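GCN5-related N-acetyltransferase (Kribbella flavida, PDB 4MY0) binds acetyl-coenzyme A and probably transfers its acetyl group to amines, perhaps those of aminoglycosides, as a GCN5-related N-acetyltransferase with a sterol carrier protein-like domain. Local coordinates at residues Ala349-Gly354 and Thr379-Ala384; Thr355-Leu360 and Ala372-Leu377; Met281-Asp286 and Leu343-Leu348. One frame throughout, in Å; residues are numbered along the deposited sequence.

Contact 1: Ala349-Gly354 and Thr379-Ala384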
loop_
_atom_site.group_PDB
_atom_site.type_symbol
_atom_site.label_atom_id
_atom_site.label_comp_id
_atom_site.label_asym_id
_atom_site.label_seq_id
_atom_site.Cartn_x
_atom_site.Cartn_y
_atom_site.Cartn_z
ATOM N N ALA C 349 18.830 12.221 35.268
ATOM C CA ALA C 349 18.781 10.971 34.503
ATOM C C ALA C 349 19.412 11.120 33.110
ATOM O O ALA C 349 20.188 10.267 32.677
ATOM C CB ALA C 349 17.346 10.474 34.389
ATOM N N ALA C 350 19.070 12.191 32.402
ATOM C CA ALA C 350 19.626 12.401 31.065
ATOM C C ALA C 350 21.151 12.609 31.120
ATOM O O ALA C 350 21.893 12.081 30.281
ATOM C CB ALA C 350 18.944 13.571 30.373
ATOM N N LEU C 351 21.617 13.374 32.104
ATOM C CA LEU C 351 23.056 13.571 32.293
ATOM C C LEU C 351 23.757 12.234 32.568
ATOM O O LEU C 351 24.817 11.945 31.994
ATOM C CB LEU C 351 23.315 14.550 33.444
ATOM C CG LEU C 351 24.759 14.672 33.918
ATOM C CD1 LEU C 351 25.588 15.315 32.837
ATOM C CD2 LEU C 351 24.891 15.446 35.243
ATOM N N TYR C 352 23.148 11.418 33.430
ATOM C CA TYR C 352 23.677 10.093 33.774
ATOM C C TYR C 352 23.781 9.221 32.531
ATOM O O TYR C 352 24.675 8.376 32.421
ATOM C CB TYR C 352 22.757 9.421 34.797
ATOM C CG TYR C 352 23.257 8.101 35.353
ATOM C CD1 TYR C 352 23.985 8.065 36.537
ATOM C CD2 TYR C 352 22.977 6.889 34.716
ATOM C CE1 TYR C 352 24.443 6.869 37.063
ATOM C CE2 TYR C 352 23.420 5.673 35.245
ATOM C CZ TYR C 352 24.153 5.682 36.423
ATOM O OH TYR C 352 24.616 4.508 36.975
ATOM N N ALA C 353 22.859 9.431 31.598
ATOM C CA ALA C 353 22.820 8.643 30.372
ATOM C C ALA C 353 23.780 9.160 29.298
ATOM O O ALA C 353 23.866 8.569 28.224
ATOM C CB ALA C 353 21.393 8.602 29.813
ATOM N N GLY C 354 24.467 10.270 29.571
ATOM C CA GLY C 354 25.400 10.847 28.612
ATOM C C GLY C 354 24.823 11.864 27.625
ATOM O O GLY C 354 25.471 12.223 26.646
ATOM N N THR C 379 32.607 14.984 29.408
ATOM C CA THR C 379 33.579 13.903 29.199
ATOM C C THR C 379 33.469 12.761 30.224
ATOM O O THR C 379 33.588 11.590 29.867
ATOM C CB THR C 379 35.025 14.434 29.126
ATOM O OG1 THR C 379 35.323 15.188 30.306
ATOM C CG2 THR C 379 35.184 15.329 27.910
ATOM N N ALA C 380 33.239 13.111 31.487
ATOM C CA ALA C 380 32.984 12.123 32.540
ATOM C C ALA C 380 31.905 11.109 32.144
ATOM O O ALA C 380 32.124 9.896 32.192
ATOM C CB ALA C 380 32.582 12.829 33.829
ATOM N N PHE C 381 30.737 11.613 31.758
ATOM C CA PHE C 381 29.621 10.744 31.402
ATOM C C PHE C 381 29.657 10.343 29.933
ATOM O O PHE C 381 28.755 9.666 29.439
ATOM C CB PHE C 381 28.289 11.417 31.747
ATOM C CG PHE C 381 28.044 11.556 33.232
ATOM C CD1 PHE C 381 27.456 10.524 33.949
ATOM C CD2 PHE C 381 28.410 12.718 33.909
ATOM C CE1 PHE C 381 27.225 10.651 35.323
ATOM C CE2 PHE C 381 28.180 12.852 35.277
ATOM C CZ PHE C 381 27.585 11.816 35.984
ATOM N N GLY C 382 30.707 10.759 29.236
ATOM C CA GLY C 382 30.855 10.421 27.832
ATOM C C GLY C 382 31.139 8.950 27.590
ATOM O O GLY C 382 31.366 8.187 28.529
ATOM N N GLY C 383 31.133 8.552 26.322
ATOM C CA GLY C 383 31.411 7.175 25.964
ATOM C C GLY C 383 30.438 6.744 24.894
ATOM O O GLY C 383 29.795 7.585 24.267
ATOM N N ALA C 384 30.317 5.437 24.685
ATOM C CA ALA C 384 29.406 4.921 23.665
ATOM C C ALA C 384 27.950 5.289 23.975
ATOM O O ALA C 384 27.543 5.351 25.140
ATOM C CB ALA C 384 29.565 3.418 23.517
#

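Contact 2: Thr355-Leu360 and Ala372-Leu377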
loop_
_atom_site.group_PDB
_atom_site.type_symbol
_atom_site.label_atom_id
_atom_site.label_comp_id
_atom_site.label_asym_id
_atom_site.label_seq_id
_atom_site.Cartn_x
_atom_site.Cartn_y
_atom_site.Cartn_z
ATOM N N THR C 355 23.610 12.347 27.865
ATOM C CA THR C 355 23.057 13.405 27.016
ATOM C C THR C 355 23.918 14.674 27.167
ATOM O O THR C 355 24.242 15.074 28.281
ATOM C CB THR C 355 21.585 13.684 27.392
ATOM O OG1 THR C 355 20.857 12.448 27.381
ATOM C CG2 THR C 355 20.923 14.670 26.422
ATOM N N PRO C 356 24.308 15.301 26.044
ATOM C CA PRO C 356 25.183 16.490 26.095
ATOM C C PRO C 356 24.569 17.638 26.901
ATOM O O PRO C 356 23.348 17.849 26.847
ATOM C CB PRO C 356 25.307 16.917 24.619
ATOM C CG PRO C 356 24.874 15.729 23.806
ATOM C CD PRO C 356 23.921 14.936 24.667
ATOM N N LEU C 357 25.403 18.377 27.628
ATOM C CA LEU C 357 24.914 19.464 28.464
ATOM C C LEU C 357 24.247 20.551 27.623
ATOM O O LEU C 357 23.254 21.146 28.048
ATOM C CB LEU C 357 26.044 20.065 29.308
ATOM C CG LEU C 357 26.146 19.610 30.769
ATOM C CD1 LEU C 357 24.947 20.065 31.592
ATOM C CD2 LEU C 357 26.276 18.117 30.831
ATOM N N ALA C 358 24.796 20.806 26.437
ATOM C CA ALA C 358 24.206 21.784 25.528
ATOM C C ALA C 358 22.718 21.495 25.292
ATOM O O ALA C 358 21.879 22.398 25.364
ATOM C CB ALA C 358 24.958 21.801 24.214
ATOM N N ALA C 359 22.394 20.234 25.017
ATOM C CA ALA C 359 21.007 19.845 24.779
ATOM C C ALA C 359 20.132 19.995 26.018
ATOM O O ALA C 359 18.959 20.374 25.911
ATOM C CB ALA C 359 20.932 18.411 24.251
ATOM N N LEU C 360 20.687 19.670 27.186
ATOM C CA LEU C 360 19.937 19.759 28.437
ATOM C C LEU C 360 19.618 21.205 28.804
ATOM O O LEU C 360 18.573 21.497 29.401
ATOM C CB LEU C 360 20.719 19.112 29.581
ATOM C CG LEU C 360 21.010 17.627 29.414
ATOM C CD1 LEU C 360 21.754 17.113 30.618
ATOM C CD2 LEU C 360 19.708 16.872 29.222
ATOM N N ALA C 372 32.535 25.877 32.558
ATOM C CA ALA C 372 33.641 24.957 32.807
ATOM C C ALA C 372 33.183 23.632 33.423
ATOM O O ALA C 372 33.804 22.592 33.199
ATOM C CB ALA C 372 34.704 25.625 33.693
ATOM N N SER C 373 32.104 23.666 34.203
ATOM C CA SER C 373 31.533 22.436 34.746
ATOM C C SER C 373 30.987 21.559 33.620
ATOM O O SER C 373 31.128 20.335 33.657
ATOM C CB SER C 373 30.422 22.745 35.754
ATOM O OG SER C 373 30.935 23.404 36.896
ATOM N N ASP C 374 30.375 22.199 32.621
ATOM C CA ASP C 374 29.762 21.502 31.485
ATOM C C ASP C 374 30.741 20.581 30.764
ATOM O O ASP C 374 30.413 19.442 30.433
ATOM C CB ASP C 374 29.192 22.509 30.479
ATOM C CG ASP C 374 27.867 23.102 30.924
ATOM O OD1 ASP C 374 27.122 23.604 30.051
ATOM O OD2 ASP C 374 27.566 23.065 32.138
ATOM N N ARG C 375 31.946 21.082 30.524
ATOM C CA ARG C 375 32.963 20.309 29.823
ATOM C C ARG C 375 33.428 19.098 30.631
ATOM O O ARG C 375 33.574 18.004 30.082
ATOM C CB ARG C 375 34.148 21.198 29.439
ATOM C CG ARG C 375 33.889 22.047 28.209
ATOM C CD ARG C 375 35.146 22.759 27.733
ATOM N NE ARG C 375 35.482 23.897 28.581
ATOM C CZ ARG C 375 34.967 25.114 28.432
ATOM N NH1 ARG C 375 35.330 26.095 29.249
ATOM N NH2 ARG C 375 34.086 25.352 27.468
ATOM N N LEU C 376 33.656 19.294 31.928
ATOM C CA LEU C 376 34.019 18.189 32.818
ATOM C C LEU C 376 32.932 17.103 32.841
ATOM O O LEU C 376 33.207 15.921 32.611
ATOM C CB LEU C 376 34.289 18.695 34.243
ATOM C CG LEU C 376 35.657 19.283 34.624
ATOM C CD1 LEU C 376 36.678 19.204 33.488
ATOM C CD2 LEU C 376 35.512 20.710 35.124
ATOM N N LEU C 377 31.698 17.507 33.114
ATOM C CA LEU C 377 30.585 16.565 33.132
ATOM C C LEU C 377 30.408 15.840 31.801
ATOM O O LEU C 377 30.129 14.637 31.772
ATOM C CB LEU C 377 29.292 17.282 33.508
ATOM C CG LEU C 377 29.208 17.756 34.954
ATOM C CD1 LEU C 377 27.987 18.645 35.140
ATOM C CD2 LEU C 377 29.148 16.561 35.880
#

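Contact 3: Met281-Asp286 and Leu343-Leu348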
loop_
_atom_site.group_PDB
_atom_site.type_symbol
_atom_site.label_atom_id
_atom_site.label_comp_id
_atom_site.label_asym_id
_atom_site.label_seq_id
_atom_site.Cartn_x
_atom_site.Cartn_y
_atom_site.Cartn_z
HETATM N N MSE C 281 13.202 5.423 28.618
HETATM C CA MSE C 281 13.454 6.441 29.632
HETATM C C MSE C 281 14.188 5.883 30.827
HETATM O O MSE C 281 14.158 4.677 31.064
HETATM C CB MSE C 281 12.154 7.075 30.098
HETATM C CG MSE C 281 11.562 8.018 29.071
HETATM SE SE MSE C 281 9.973 8.877 29.795
HETATM C CE MSE C 281 9.791 10.254 28.428
ATOM N N LEU C 282 14.827 6.781 31.577
ATOM C CA LEU C 282 15.644 6.428 32.730
ATOM C C LEU C 282 15.295 7.352 33.886
ATOM O O LEU C 282 14.972 8.525 33.666
ATOM C CB LEU C 282 17.119 6.630 32.382
ATOM C CG LEU C 282 18.129 6.334 33.482
ATOM C CD1 LEU C 282 18.093 4.844 33.796
ATOM C CD2 LEU C 282 19.529 6.771 33.054
ATOM N N ARG C 283 15.344 6.835 35.110
ATOM C CA ARG C 283 15.280 7.693 36.295
ATOM C C ARG C 283 16.286 7.227 37.352
ATOM O O ARG C 283 16.442 6.024 37.558
ATOM C CB ARG C 283 13.875 7.684 36.904
ATOM C CG ARG C 283 13.666 8.787 37.944
ATOM C CD ARG C 283 12.565 8.447 38.962
ATOM N NE ARG C 283 11.970 9.666 39.519
ATOM C CZ ARG C 283 12.560 10.451 40.422
ATOM N NH1 ARG C 283 13.772 10.156 40.884
ATOM N NH2 ARG C 283 11.942 11.542 40.862
ATOM N N LEU C 284 16.969 8.160 38.015
ATOM C CA LEU C 284 17.792 7.787 39.170
ATOM C C LEU C 284 16.930 7.750 40.447
ATOM O O LEU C 284 16.194 8.700 40.739
ATOM C CB LEU C 284 18.973 8.744 39.368
ATOM C CG LEU C 284 20.027 8.989 38.282
ATOM C CD1 LEU C 284 21.401 9.133 38.907
ATOM C CD2 LEU C 284 20.039 7.952 37.162
ATOM N N LEU C 285 17.014 6.656 41.197
ATOM C CA LEU C 285 16.293 6.536 42.469
ATOM C C LEU C 285 17.192 6.774 43.687
ATOM O O LEU C 285 16.716 7.208 44.743
ATOM C CB LEU C 285 15.659 5.151 42.597
ATOM C CG LEU C 285 14.808 4.659 41.434
ATOM C CD1 LEU C 285 14.269 3.275 41.740
ATOM C CD2 LEU C 285 13.683 5.640 41.182
ATOM N N ASP C 286 18.478 6.445 43.547
ATOM C CA ASP C 286 19.462 6.640 44.617
ATOM C C ASP C 286 20.758 7.092 43.933
ATOM O O ASP C 286 21.610 6.267 43.599
ATOM C CB ASP C 286 19.664 5.323 45.396
ATOM C CG ASP C 286 20.762 5.409 46.475
ATOM O OD1 ASP C 286 20.850 4.460 47.288
ATOM O OD2 ASP C 286 21.543 6.394 46.522
ATOM N N LEU C 343 19.799 20.833 38.540
ATOM C CA LEU C 343 18.984 19.905 37.744
ATOM C C LEU C 343 17.886 19.235 38.549
ATOM O O LEU C 343 18.018 19.042 39.758
ATOM C CB LEU C 343 19.821 18.810 37.080
ATOM C CG LEU C 343 21.299 18.556 37.345
ATOM C CD1 LEU C 343 21.557 18.162 38.778
ATOM C CD2 LEU C 343 21.777 17.462 36.397
ATOM N N GLY C 344 16.805 18.880 37.865
ATOM C CA GLY C 344 15.749 18.087 38.468
ATOM C C GLY C 344 16.029 16.631 38.158
ATOM O O GLY C 344 17.108 16.310 37.650
ATOM N N SER C 345 15.062 15.756 38.432
ATOM C CA SER C 345 15.220 14.330 38.150
ATOM C C SER C 345 15.421 14.008 36.660
ATOM O O SER C 345 16.258 13.162 36.307
ATOM C CB SER C 345 14.028 13.541 38.702
ATOM O OG SER C 345 14.100 12.176 38.324
ATOM N N ARG C 346 14.657 14.665 35.790
ATOM C CA ARG C 346 14.795 14.448 34.351
ATOM C C ARG C 346 16.221 14.778 33.858
ATOM O O ARG C 346 16.839 13.991 33.133
ATOM C CB ARG C 346 13.755 15.277 33.587
ATOM C CG ARG C 346 12.287 14.913 33.894
ATOM C CD ARG C 346 11.331 15.895 33.247
ATOM N NE ARG C 346 11.543 15.984 31.796
ATOM C CZ ARG C 346 11.022 16.934 31.016
ATOM N NH1 ARG C 346 11.281 16.927 29.713
ATOM N NH2 ARG C 346 10.241 17.898 31.533
ATOM N N GLY C 347 16.750 15.929 34.267
ATOM C CA GLY C 347 18.077 16.345 33.834
ATOM C C GLY C 347 19.159 15.442 34.407
ATOM O O GLY C 347 20.135 15.085 33.728
ATOM N N LEU C 348 18.984 15.069 35.670
ATOM C CA LEU C 348 19.894 14.137 36.330
ATOM C C LEU C 348 19.986 12.810 35.554
ATOM O O LEU C 348 21.081 12.332 35.216
ATOM C CB LEU C 348 19.395 13.880 37.754
ATOM C CG LEU C 348 20.244 12.936 38.589
ATOM C CD1 LEU C 348 21.634 13.522 38.741
ATOM C CD2 LEU C 348 19.576 12.679 39.944
HETATM O O HOH W 1 16.567 10.837 38.039
#

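Contact 1: Ala349-Gly354 and Thr379-Ala384
Phe381, just past the end of helix 371-380, turns its ring onto the last turn of helix 345-352, where Leu351 and Tyr352 receive it. Its CG stands anti to the carbonyl carbon (chi1 -69°), which aims the ring at the helix. Leu351 comes over one face, its CG about 4.0 Å above the ring plane and offset toward the rim, and the two side chains cross at about a right angle; Leu351 CD1 lies 4.0 Å from Phe381 CD2. The backbone shares in the packing, for Leu351 O is 3.5 Å from Phe381 CG and Tyr352 CA is 3.8 Å from Phe381 CD1. The Tyr352 hydroxyl is hydrogen-bonded to Ala290 O, while Phe296 meets the Phe381 ring edge-to-face. Further along, the carbonyl of Phe381 faces Gly354, with Phe381 O 3.7 Å from Gly354 CA. A side chain on Gly354 would press against that oxygen, and at its backbone angles (phi 89°) a CB would also run into the carbonyl oxygen of Ala353. The glycine ends helix 345-352 in a Schellman motif, and Phe381 packs on that last turn, a helix-end contact within the sterol carrier protein-like domain.

Contact 2: Thr355-Leu360 and Ala372-Leu377
Leu357 packs against Asp374 and Leu377 where two helices of the sterol carrier protein-like domain, 357-362 and 371-380, come together beside the sheet that contains strands 302-309 and 341-344. The backbones are closest at Leu357 and Asp374, whose CA atoms are 6.1 Å apart. On the buried, apolar side, where strand residues close round the leucines, Leu357 CD2 reaches Leu377 CB at 4.1 Å, and both leucines also rest on Leu341. Leu351 and Val366 add to the apolar surroundings of Leu357, while Leu377 extends to Leu306. The chi1 of Leu357, -100°, departs from the staggered values and places CG near the carboxylate of Asp374, and chi2 of -66° then turns CD2 to Leu377.

The other side is polar and partly exposed. Here Asp374 lays its carboxylate alongside the aliphatic part of Leu357 without a hydrogen bond between them: Asp374 CG is 3.9 Å from Leu357 CG, and Asp374 OD2 is 4.0 Å from Leu357 CD1. Its charge is met instead by Arg361, one turn further along the leucine's helix, whose NE forms a salt bridge with Asp374 OD1. That pairing would tend to hold the carboxylate against the leucine. Pro356 is the N-cap residue of helix 357-362, and Asp378 OD1 accepts the backbone N-H of Leu357. The oxygen engaged by Arg361, Asp374 OD1, lies 3.8 Å from Leu357 CB.

Contact 3: Met281-Asp286 and Leu343-Leu348
Arg283 and Ser345 both carry their first side-chain heavy atom beyond CB opposite the backbone N (chi1 -167° and 174°), and the arginine chain then runs extended from CG to NE, which brings its guanidinium face to the serine hydroxyl. The contact joins the end of strand 274-284, in the GNAT part of the chain, to the start of helix 345-352 in the sterol carrier protein-like domain. Ser345 OG sits over the centre of one guanidinium face, 3.1 Å from Arg283 CZ. This is a face-on approach and not a hydrogen bond, the N-H angles to OG being poor. In the guanidinium plane, Arg283 NH1 donates to Leu284 O at 2.8 Å, with a bent N-H...O angle of 132°. Leu132 O accepts a hydrogen bond from NE, and Asp310 forms a salt bridge with NH2, so this buried group is fixed in rotation and its charge has a mate. Tyr129, which binds acetyl-CoA, lies about 8 Å from the arginine, measured between side chains.

A leucine in place of Arg283 would probably leave Asp310 without its ionic partner and the carbonyls of Leu132 and Leu284 without these donors. Next to the polar cluster, Leu284 and Leu348 cross at about a right angle, with Leu284 CG 4.0 Å from Leu348 CG. Leu284 also touches Tyr352, which extends the apolar layer along the helix. Ser345 OG has a further bond to Gly133 O. One water bridges the two segments, accepting from Leu284 N at 2.7 Å and donating to Ser345 OG at 2.8 Å.

Along the chain contact 3 closes first, and contact 2 is then nested inside the loop closed by contact 1. Contacts 1 and 2 have centres about 9 Å apart and share helix 371-380; contacts 1 and 3 lie about 12 Å apart and share helix 345-352, and contacts 2 and 3 are about 15 Å apart. Helices 345-352 and 357-362 follow each other, and Leu351 CD1 packs 3.5 Å from Leu357 CD2 between contacts 1 and 2. Tyr352 meets Leu282, tying contact 1 to contact 3. Contacts 1 and 2 thus join neighbouring helices of the sterol carrier protein-like domain, while contact 3 ties one of them to the acetyltransferase part.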